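Local structure of butyrophilin subfamily 1 member A1 (Bos taurus, 4HH8) at residues Ala44-Phe52 with Val60-Glu68; Glu145-Tyr156 with Gly184-Arg195. The protein probably takes part in the secretion of milk-fat droplets and probably restrains the proliferation of activated T cells, here represented by its extracellular region of two immunoglobulin-like domains. The protein carries 1 engineered substitution. One frame throughout, in Å; residues are numbered along the deposited sequence.

Contact 1 of 2, residues Ala44-Phe52 with Val60-Glu68. Unlike the reference sequence in segment 60-68: Leu62 (reference Val).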
loop_
_atom_site.group_PDB
_atom_site.type_symbol
_atom_site.label_atom_id
_atom_site.label_comp_id
_atom_site.label_asym_id
_atom_site.label_seq_id
_atom_site.Cartn_x
_atom_site.Cartn_y
_atom_site.Cartn_z
ATOM N N ALA A 44 -16.643 23.611 6.985
ATOM C CA ALA A 44 -17.398 22.462 6.494
ATOM C C ALA A 44 -18.340 21.863 7.582
ATOM O O ALA A 44 -19.003 20.863 7.300
ATOM C CB ALA A 44 -16.449 21.372 5.910
ATOM N N LYS A 45 -18.390 22.469 8.782
ATOM C CA LYS A 45 -19.252 21.973 9.905
ATOM C C LYS A 45 -20.706 21.874 9.496
ATOM O O LYS A 45 -21.258 22.856 9.021
ATOM C CB LYS A 45 -19.190 22.894 11.142
ATOM C CG LYS A 45 -17.869 22.841 11.899
ATOM C CD LYS A 45 -17.970 23.508 13.277
ATOM C CE LYS A 45 -16.607 24.033 13.714
ATOM N NZ LYS A 45 -16.734 25.158 14.696
ATOM N N GLY A 46 -21.326 20.703 9.657
ATOM C CA GLY A 46 -22.765 20.542 9.339
ATOM C C GLY A 46 -23.081 20.105 7.926
ATOM O O GLY A 46 -24.244 19.897 7.578
HETATM N N MSE A 47 -22.049 19.971 7.095
HETATM C CA MSE A 47 -22.219 19.552 5.714
HETATM C C MSE A 47 -22.346 18.044 5.659
HETATM O O MSE A 47 -21.942 17.361 6.574
HETATM C CB MSE A 47 -20.997 19.959 4.889
HETATM C CG MSE A 47 -20.953 21.425 4.563
HETATM SE SE MSE A 47 -19.624 21.769 3.168
HETATM C CE MSE A 47 -20.530 21.203 1.567
ATOM N N GLU A 48 -22.889 17.526 4.578
ATOM C CA GLU A 48 -22.773 16.110 4.346
ATOM C C GLU A 48 -21.379 15.833 3.806
ATOM O O GLU A 48 -21.008 16.355 2.749
ATOM C CB GLU A 48 -23.843 15.588 3.369
ATOM C CG GLU A 48 -23.636 14.107 2.969
ATOM C CD GLU A 48 -24.622 13.622 1.898
ATOM O OE1 GLU A 48 -25.806 13.997 1.976
ATOM O OE2 GLU A 48 -24.216 12.859 0.980
ATOM N N LEU A 49 -20.639 15.020 4.559
ATOM C CA LEU A 49 -19.297 14.527 4.221
ATOM C C LEU A 49 -19.393 13.036 3.924
ATOM O O LEU A 49 -19.732 12.278 4.820
ATOM C CB LEU A 49 -18.339 14.737 5.398
ATOM C CG LEU A 49 -18.302 16.164 5.987
ATOM C CD1 LEU A 49 -17.477 16.233 7.244
ATOM C CD2 LEU A 49 -17.833 17.239 4.982
ATOM N N ARG A 50 -19.112 12.617 2.693
ATOM C CA ARG A 50 -19.220 11.210 2.311
ATOM C C ARG A 50 -17.925 10.728 1.666
ATOM O O ARG A 50 -17.478 11.311 0.682
ATOM C CB ARG A 50 -20.364 11.007 1.313
ATOM C CG ARG A 50 -20.568 9.550 0.893
ATOM C CD ARG A 50 -21.582 9.375 -0.268
ATOM N NE ARG A 50 -22.914 9.777 0.172
ATOM C CZ ARG A 50 -23.866 8.962 0.623
ATOM N NH1 ARG A 50 -23.676 7.642 0.692
ATOM N NH2 ARG A 50 -25.024 9.481 1.017
ATOM N N TRP A 51 -17.315 9.688 2.201
ATOM C CA TRP A 51 -16.231 9.030 1.470
ATOM C C TRP A 51 -16.770 7.715 0.936
ATOM O O TRP A 51 -17.509 7.010 1.630
ATOM C CB TRP A 51 -15.032 8.778 2.380
ATOM C CG TRP A 51 -14.054 9.889 2.469
ATOM C CD1 TRP A 51 -12.818 9.912 1.938
ATOM C CD2 TRP A 51 -14.215 11.126 3.169
ATOM N NE1 TRP A 51 -12.183 11.080 2.260
ATOM C CE2 TRP A 51 -13.022 11.845 3.016
ATOM C CE3 TRP A 51 -15.232 11.659 3.971
ATOM C CZ2 TRP A 51 -12.818 13.104 3.579
ATOM C CZ3 TRP A 51 -15.041 12.916 4.540
ATOM C CH2 TRP A 51 -13.827 13.627 4.333
ATOM N N PHE A 52 -16.441 7.389 -0.309
ATOM C CA PHE A 52 -16.914 6.141 -0.890
ATOM C C PHE A 52 -15.911 5.607 -1.894
ATOM O O PHE A 52 -14.961 6.305 -2.289
ATOM C CB PHE A 52 -18.320 6.305 -1.501
ATOM C CG PHE A 52 -18.389 7.249 -2.686
ATOM C CD1 PHE A 52 -18.320 6.756 -3.987
ATOM C CD2 PHE A 52 -18.555 8.620 -2.497
ATOM C CE1 PHE A 52 -18.395 7.588 -5.081
ATOM C CE2 PHE A 52 -18.648 9.478 -3.580
ATOM C CZ PHE A 52 -18.578 8.955 -4.893
ATOM N N VAL A 60 -17.873 4.421 2.576
ATOM C CA VAL A 60 -16.791 4.156 3.511
ATOM C C VAL A 60 -17.069 4.903 4.827
ATOM O O VAL A 60 -16.871 4.359 5.919
ATOM C CB VAL A 60 -15.427 4.610 2.890
ATOM C CG1 VAL A 60 -14.286 4.559 3.921
ATOM C CG2 VAL A 60 -15.108 3.763 1.709
ATOM N N PHE A 61 -17.497 6.161 4.705
ATOM C CA PHE A 61 -17.756 7.029 5.849
ATOM C C PHE A 61 -18.813 8.070 5.451
ATOM O O PHE A 61 -18.808 8.614 4.322
ATOM C CB PHE A 61 -16.487 7.699 6.399
ATOM C CG PHE A 61 -16.773 8.667 7.516
ATOM C CD1 PHE A 61 -16.856 8.228 8.833
ATOM C CD2 PHE A 61 -17.050 9.990 7.245
ATOM C CE1 PHE A 61 -17.178 9.116 9.861
ATOM C CE2 PHE A 61 -17.395 10.868 8.269
ATOM C CZ PHE A 61 -17.455 10.435 9.579
ATOM N N LEU A 62 -19.770 8.278 6.346
ATOM C CA LEU A 62 -20.833 9.235 6.104
ATOM C C LEU A 62 -21.162 10.025 7.372
ATOM O O LEU A 62 -21.471 9.452 8.427
ATOM C CB LEU A 62 -22.073 8.571 5.494
ATOM C CG LEU A 62 -23.198 9.532 5.101
ATOM C CD1 LEU A 62 -22.735 10.638 4.129
ATOM C CD2 LEU A 62 -24.471 8.801 4.551
ATOM N N SER A 63 -21.011 11.341 7.279
ATOM C CA SER A 63 -21.508 12.251 8.307
ATOM C C SER A 63 -22.608 13.096 7.695
ATOM O O SER A 63 -22.447 13.600 6.578
ATOM C CB SER A 63 -20.405 13.166 8.782
ATOM O OG SER A 63 -20.825 13.889 9.914
ATOM N N ARG A 64 -23.728 13.227 8.391
ATOM C CA ARG A 64 -24.732 14.270 8.086
ATOM C C ARG A 64 -25.116 15.010 9.349
ATOM O O ARG A 64 -25.183 14.424 10.425
ATOM C CB ARG A 64 -26.003 13.688 7.488
ATOM C CG ARG A 64 -25.944 13.434 6.002
ATOM C CD ARG A 64 -27.380 13.322 5.430
ATOM N NE ARG A 64 -27.437 12.280 4.401
ATOM C CZ ARG A 64 -27.720 10.999 4.640
ATOM N NH1 ARG A 64 -27.999 10.590 5.870
ATOM N NH2 ARG A 64 -27.726 10.127 3.638
ATOM N N GLU A 65 -25.359 16.307 9.221
ATOM C CA GLU A 65 -25.798 17.110 10.361
ATOM C C GLU A 65 -24.914 16.848 11.579
ATOM O O GLU A 65 -25.412 16.605 12.688
ATOM C CB GLU A 65 -27.279 16.833 10.689
ATOM C CG GLU A 65 -28.227 18.000 10.382
ATOM C CD GLU A 65 -28.900 17.881 9.015
ATOM O OE1 GLU A 65 -29.782 16.993 8.846
ATOM O OE2 GLU A 65 -28.558 18.689 8.114
ATOM N N GLY A 66 -23.600 16.884 11.349
ATOM C CA GLY A 66 -22.584 16.658 12.379
ATOM C C GLY A 66 -22.618 15.302 13.078
ATOM O O GLY A 66 -21.996 15.131 14.135
ATOM N N GLN A 67 -23.313 14.328 12.503
ATOM C CA GLN A 67 -23.259 12.983 13.092
ATOM C C GLN A 67 -22.901 11.851 12.111
ATOM O O GLN A 67 -23.398 11.779 10.986
ATOM C CB GLN A 67 -24.541 12.666 13.886
ATOM C CG GLN A 67 -24.999 13.847 14.789
ATOM C CD GLN A 67 -25.601 13.426 16.125
ATOM O OE1 GLN A 67 -26.422 12.489 16.199
ATOM N NE2 GLN A 67 -25.211 14.137 17.196
ATOM N N GLU A 68 -22.026 10.971 12.556
ATOM C CA GLU A 68 -21.723 9.806 11.761
ATOM C C GLU A 68 -22.994 8.970 11.535
ATOM O O GLU A 68 -23.687 8.654 12.499
ATOM C CB GLU A 68 -20.680 8.966 12.462
ATOM C CG GLU A 68 -20.560 7.582 11.869
ATOM C CD GLU A 68 -19.253 6.919 12.183
ATOM O OE1 GLU A 68 -18.703 7.097 13.295
ATOM O OE2 GLU A 68 -18.775 6.212 11.294
#

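Contact 2 of 2, residues Glu145-Tyr156 with Gly184-Arg195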
loop_
_atom_site.group_PDB
_atom_site.type_symbol
_atom_site.label_atom_id
_atom_site.label_comp_id
_atom_site.label_asym_id
_atom_site.label_seq_id
_atom_site.Cartn_x
_atom_site.Cartn_y
_atom_site.Cartn_z
ATOM N N GLU A 145 27.310 -26.908 -11.148
ATOM C CA GLU A 145 26.312 -25.818 -11.245
ATOM C C GLU A 145 25.465 -25.648 -9.983
ATOM O O GLU A 145 24.828 -26.601 -9.513
ATOM C CB GLU A 145 25.403 -25.992 -12.468
ATOM C CG GLU A 145 25.793 -25.093 -13.641
ATOM C CD GLU A 145 24.805 -25.146 -14.804
ATOM O OE1 GLU A 145 23.742 -25.811 -14.674
ATOM O OE2 GLU A 145 25.099 -24.520 -15.852
ATOM N N ILE A 146 25.466 -24.415 -9.467
ATOM C CA ILE A 146 24.749 -24.028 -8.237
ATOM C C ILE A 146 23.398 -23.307 -8.514
ATOM O O ILE A 146 23.347 -22.320 -9.246
ATOM C CB ILE A 146 25.649 -23.124 -7.327
ATOM C CG1 ILE A 146 27.090 -23.643 -7.307
ATOM C CG2 ILE A 146 25.051 -22.966 -5.922
ATOM C CD1 ILE A 146 27.882 -23.311 -6.046
ATOM N N GLN A 147 22.324 -23.818 -7.915
ATOM C CA GLN A 147 20.993 -23.215 -7.999
ATOM C C GLN A 147 20.684 -22.529 -6.682
ATOM O O GLN A 147 20.767 -23.151 -5.619
ATOM C CB GLN A 147 19.911 -24.275 -8.246
ATOM C CG GLN A 147 20.199 -25.294 -9.350
ATOM C CD GLN A 147 19.486 -26.639 -9.130
ATOM O OE1 GLN A 147 19.310 -27.100 -7.989
ATOM N NE2 GLN A 147 19.091 -27.279 -10.229
ATOM N N LEU A 148 20.336 -21.253 -6.735
ATOM C CA LEU A 148 19.952 -20.542 -5.529
ATOM C C LEU A 148 18.470 -20.227 -5.576
ATOM O O LEU A 148 17.948 -19.861 -6.630
ATOM C CB LEU A 148 20.742 -19.244 -5.374
ATOM C CG LEU A 148 22.278 -19.284 -5.402
ATOM C CD1 LEU A 148 22.803 -17.868 -5.273
ATOM C CD2 LEU A 148 22.913 -20.181 -4.252
ATOM N N GLU A 149 17.804 -20.325 -4.430
ATOM C CA GLU A 149 16.436 -19.893 -4.342
ATOM C C GLU A 149 16.276 -18.886 -3.254
ATOM O O GLU A 149 16.607 -19.153 -2.129
ATOM C CB GLU A 149 15.480 -21.053 -4.107
ATOM C CG GLU A 149 14.043 -20.561 -4.143
ATOM C CD GLU A 149 13.007 -21.627 -3.834
ATOM O OE1 GLU A 149 12.968 -22.154 -2.693
ATOM O OE2 GLU A 149 12.208 -21.916 -4.751
ATOM N N CYS A 150 15.754 -17.714 -3.592
ATOM C CA CYS A 150 15.572 -16.652 -2.604
ATOM C C CYS A 150 14.095 -16.511 -2.306
ATOM O O CYS A 150 13.239 -16.450 -3.208
ATOM C CB CYS A 150 16.155 -15.328 -3.100
ATOM S SG CYS A 150 15.973 -13.917 -1.988
ATOM N N THR A 151 13.806 -16.410 -1.031
ATOM C CA THR A 151 12.459 -16.558 -0.538
ATOM C C THR A 151 12.151 -15.448 0.474
ATOM O O THR A 151 13.022 -15.033 1.200
ATOM C CB THR A 151 12.382 -17.976 0.026
ATOM O OG1 THR A 151 11.797 -18.855 -0.968
ATOM C CG2 THR A 151 11.665 -18.009 1.300
ATOM N N SER A 152 10.938 -14.896 0.451
ATOM C CA SER A 152 10.533 -13.945 1.452
ATOM C C SER A 152 9.019 -13.886 1.411
ATOM O O SER A 152 8.400 -14.164 0.381
ATOM C CB SER A 152 11.176 -12.570 1.231
ATOM O OG SER A 152 10.704 -11.589 2.159
ATOM N N VAL A 153 8.443 -13.490 2.532
ATOM C CA VAL A 153 7.033 -13.634 2.819
ATOM C C VAL A 153 6.477 -12.272 3.218
ATOM O O VAL A 153 7.160 -11.526 3.917
ATOM C CB VAL A 153 6.949 -14.651 3.994
ATOM C CG1 VAL A 153 5.802 -14.380 4.951
ATOM C CG2 VAL A 153 6.955 -16.093 3.457
ATOM N N GLY A 154 5.273 -11.914 2.755
ATOM C CA GLY A 154 4.524 -10.769 3.344
ATOM C C GLY A 154 4.677 -9.367 2.719
ATOM O O GLY A 154 4.587 -8.345 3.409
ATOM N N TRP A 155 4.871 -9.288 1.413
ATOM C CA TRP A 155 5.091 -7.995 0.780
ATOM C C TRP A 155 3.831 -7.518 0.147
ATOM O O TRP A 155 3.069 -8.315 -0.364
ATOM C CB TRP A 155 6.179 -8.082 -0.283
ATOM C CG TRP A 155 7.448 -8.534 0.284
ATOM C CD1 TRP A 155 7.779 -9.825 0.617
ATOM C CD2 TRP A 155 8.551 -7.712 0.679
ATOM N NE1 TRP A 155 9.038 -9.848 1.155
ATOM C CE2 TRP A 155 9.539 -8.571 1.202
ATOM C CE3 TRP A 155 8.830 -6.337 0.577
ATOM C CZ2 TRP A 155 10.771 -8.098 1.673
ATOM C CZ3 TRP A 155 10.060 -5.870 1.033
ATOM C CH2 TRP A 155 10.999 -6.743 1.605
ATOM N N TYR A 156 3.626 -6.211 0.155
ATOM C CA TYR A 156 2.553 -5.648 -0.606
ATOM C C TYR A 156 3.005 -4.291 -1.137
ATOM O O TYR A 156 3.607 -3.527 -0.398
ATOM C CB TYR A 156 1.241 -5.575 0.218
ATOM C CG TYR A 156 0.082 -5.311 -0.703
ATOM C CD1 TYR A 156 -0.604 -6.371 -1.321
ATOM C CD2 TYR A 156 -0.267 -4.008 -1.043
ATOM C CE1 TYR A 156 -1.647 -6.123 -2.207
ATOM C CE2 TYR A 156 -1.303 -3.756 -1.939
ATOM C CZ TYR A 156 -1.968 -4.811 -2.517
ATOM O OH TYR A 156 -2.978 -4.539 -3.393
ATOM N N GLY A 184 -3.860 -11.209 1.370
ATOM C CA GLY A 184 -3.437 -10.596 0.088
ATOM C C GLY A 184 -1.946 -10.228 -0.017
ATOM O O GLY A 184 -1.543 -9.555 -0.967
ATOM N N LEU A 185 -1.123 -10.648 0.946
ATOM C CA LEU A 185 0.309 -10.288 0.956
ATOM C C LEU A 185 1.129 -11.315 0.185
ATOM O O LEU A 185 0.938 -12.520 0.360
ATOM C CB LEU A 185 0.819 -10.203 2.379
ATOM C CG LEU A 185 0.010 -9.319 3.340
ATOM C CD1 LEU A 185 0.554 -9.356 4.802
ATOM C CD2 LEU A 185 -0.047 -7.888 2.803
ATOM N N PHE A 186 2.070 -10.832 -0.626
ATOM C CA PHE A 186 2.859 -11.691 -1.493
ATOM C C PHE A 186 4.042 -12.360 -0.814
ATOM O O PHE A 186 4.803 -11.731 -0.066
ATOM C CB PHE A 186 3.294 -10.945 -2.758
ATOM C CG PHE A 186 2.140 -10.432 -3.547
ATOM C CD1 PHE A 186 1.438 -11.284 -4.399
ATOM C CD2 PHE A 186 1.703 -9.132 -3.398
ATOM C CE1 PHE A 186 0.334 -10.815 -5.149
ATOM C CE2 PHE A 186 0.553 -8.654 -4.124
ATOM C CZ PHE A 186 -0.110 -9.500 -5.002
ATOM N N THR A 187 4.105 -13.672 -1.039
ATOM C CA THR A 187 5.301 -14.470 -0.835
ATOM C C THR A 187 6.021 -14.537 -2.177
ATOM O O THR A 187 5.390 -14.691 -3.226
ATOM C CB THR A 187 4.943 -15.878 -0.250
ATOM O OG1 THR A 187 4.472 -15.684 1.082
ATOM C CG2 THR A 187 6.136 -16.782 -0.160
ATOM N N VAL A 188 7.333 -14.315 -2.142
ATOM C CA VAL A 188 8.110 -14.228 -3.363
ATOM C C VAL A 188 9.174 -15.315 -3.385
ATOM O O VAL A 188 9.873 -15.503 -2.416
ATOM C CB VAL A 188 8.753 -12.787 -3.555
ATOM C CG1 VAL A 188 9.742 -12.460 -2.456
ATOM C CG2 VAL A 188 9.424 -12.663 -4.972
ATOM N N ARG A 189 9.268 -16.037 -4.482
ATOM C CA ARG A 189 10.319 -17.024 -4.668
ATOM C C ARG A 189 11.087 -16.665 -5.953
ATOM O O ARG A 189 10.491 -16.430 -6.981
ATOM C CB ARG A 189 9.699 -18.416 -4.836
ATOM C CG ARG A 189 9.367 -19.124 -3.550
ATOM C CD ARG A 189 9.395 -20.670 -3.768
ATOM N NE ARG A 189 8.422 -21.365 -2.914
ATOM C CZ ARG A 189 7.937 -22.594 -3.144
ATOM N NH1 ARG A 189 8.343 -23.302 -4.204
ATOM N NH2 ARG A 189 7.034 -23.122 -2.313
ATOM N N ALA A 190 12.403 -16.657 -5.915
ATOM C CA ALA A 190 13.141 -16.470 -7.140
ATOM C C ALA A 190 14.354 -17.373 -7.188
ATOM O O ALA A 190 15.031 -17.540 -6.190
ATOM C CB ALA A 190 13.546 -15.030 -7.272
ATOM N N SER A 191 14.643 -17.899 -8.371
ATOM C CA SER A 191 15.737 -18.827 -8.579
ATOM C C SER A 191 16.685 -18.357 -9.619
ATOM O O SER A 191 16.273 -17.744 -10.596
ATOM C CB SER A 191 15.243 -20.192 -9.022
ATOM O OG SER A 191 14.850 -20.863 -7.848
ATOM N N VAL A 192 17.949 -18.709 -9.431
ATOM C CA VAL A 192 18.981 -18.323 -10.340
ATOM C C VAL A 192 19.936 -19.531 -10.434
ATOM O O VAL A 192 20.010 -20.365 -9.509
ATOM C CB VAL A 192 19.583 -17.008 -9.805
ATOM C CG1 VAL A 192 20.722 -17.211 -8.788
ATOM C CG2 VAL A 192 19.847 -16.041 -10.852
ATOM N N ILE A 193 20.613 -19.678 -11.558
ATOM C CA ILE A 193 21.665 -20.696 -11.660
ATOM C C ILE A 193 23.008 -19.961 -11.754
ATOM O O ILE A 193 23.201 -19.146 -12.639
ATOM C CB ILE A 193 21.408 -21.656 -12.834
ATOM C CG1 ILE A 193 20.097 -22.429 -12.580
ATOM C CG2 ILE A 193 22.571 -22.623 -12.983
ATOM C CD1 ILE A 193 19.643 -23.297 -13.724
ATOM N N ILE A 194 23.899 -20.202 -10.790
ATOM C CA ILE A 194 25.242 -19.610 -10.807
ATOM C C ILE A 194 26.168 -20.429 -11.703
ATOM O O ILE A 194 26.401 -21.611 -11.428
ATOM C CB ILE A 194 25.852 -19.517 -9.383
ATOM C CG1 ILE A 194 24.915 -18.776 -8.426
ATOM C CG2 ILE A 194 27.245 -18.874 -9.429
ATOM C CD1 ILE A 194 24.515 -17.358 -8.851
ATOM N N ARG A 195 26.652 -19.824 -12.796
ATOM C CA ARG A 195 27.652 -20.481 -13.675
ATOM C C ARG A 195 28.982 -19.733 -13.609
ATOM O O ARG A 195 29.199 -18.766 -14.341
ATOM C CB ARG A 195 27.171 -20.585 -15.132
ATOM C CG ARG A 195 25.961 -21.496 -15.350
ATOM C CD ARG A 195 25.260 -21.125 -16.654
ATOM N NE ARG A 195 23.888 -21.634 -16.772
ATOM C CZ ARG A 195 22.802 -20.929 -16.457
ATOM N NH1 ARG A 195 22.929 -19.700 -15.962
ATOM N NH2 ARG A 195 21.602 -21.453 -16.627
HETATM O O HOH W 1 3.088 -13.569 1.885
#

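Contact 1 of 2, residues Ala44-Phe52 with Val60-Glu68
Leu62, a valine in the reference sequence, lies against both guanidinium groups: its CD1 sits 3.8 Å above one face of the Arg50 group and its CD2 3.5 Å above one of the Arg64 group, each offset toward the rim. At the edge of the Arg50 group, in its plane, comes Glu48 OE2, a weak salt bridge at 3.4 Å from Arg50 NE. Glu48 runs out extended with CG anti to the backbone N (chi1 173°), which lays its carboxylate alongside the Arg64 chain; Glu48 OE1 makes an equally weak bond to Arg64 NE, 3.4 Å away, at the edge of a guanidinium nearly perpendicular to the carboxylate (89°). Glu48 would probably offset part of the charge of two arginines whose NH2 atoms are 3.8 Å apart; Arg64 has a second mate in Glu72, and Arg50 NH1 bonds to Val56 O. Strands 48-52 and 61-64 form an antiparallel hairpin, the C-C' pair of the V-set domain. Trp51 and Phe61 leave it on the opposite face, into the sandwich, where Trp51 CE3 is 4.1 Å from Phe61 CD2. Trp51 O takes a bond from Phe61 N and a weaker one from Val60 N, a classic bulge.

Contact 2 of 2, residues Glu145-Tyr156 with Gly184-Arg195
The Glu149 carboxylate meets the aliphatic part of Arg189 rather than its charged end: Glu149 OE2 is 3.2 Å from Arg189 CD but 4.1 Å from Arg189 NH1, too long for a salt bridge. With CG anti to its backbone N (chi1 -175°), the extended Glu149 chain brings its carboxylate alongside Arg189 CD, while Glu149 CB lies beside Ser191 OG at 3.8 Å. Replacing Glu149 with an alanine would probably leave the arginine without this nearby negative charge and its CD without the carboxylate beside it. At one end of the pairing, Glu145 OE2 and Arg195 NE form a salt bridge of 3.3 Å between poorly ordered side chains, and Ile193 CG2 sits over the centre of the Arg195 guanidinium. On the inward face, Leu148 CD1 touches Ile194 CG1 at 3.9 Å. At the other end, the Tyr156 and Phe186 rings are nearly parallel (17°) but slid apart.

Paired backbone bonds keep the strands in register up to the bulge, where Gly154 and Trp155 both face Phe186, a G1 bulge. Glycine suits the first position, whose phi is 93°. A water there accepts from Gly154 N, donates to Leu185 O and is bonded to Thr187 OG1. Beside the bulge, Trp155 NE1 bonds Ser152 OG in the indole plane at 2.6 Å; Ser132 O also bonds that hydroxyl.

Cys150 carries the intersheet disulfide to Cys204, flanked by Trp163 and Ile206, as expected of an immunoglobulin fold. Strands 146-155 and 186-194 are the central B and E strands of their sheet, between 135-140 and 175-180, with 160-165 and 201-208 packed across the sandwich.

Contacts 1 and 2 belong to different immunoglobulin domains, their centres 46 Å apart. Both are antiparallel strand pairs, contain a bulge and are only partly buried: each has a buried inward face (Leu49, Trp51, Phe61 and Ser63 in contact 1; Leu148, Cys150 and Ala190 in contact 2) and a more exposed one carrying charges. Contact 1 is a short hairpin whose segments are separated by a seven-residue loop, near one edge of its sheet; contact 2 is a longer pairing of central strands from segments 28 residues apart. Contact 1 gathers its charges in one carboxylate-arginine network, whereas contact 2 spreads them along its outer face and end. Only contact 2 includes a disulfide cysteine.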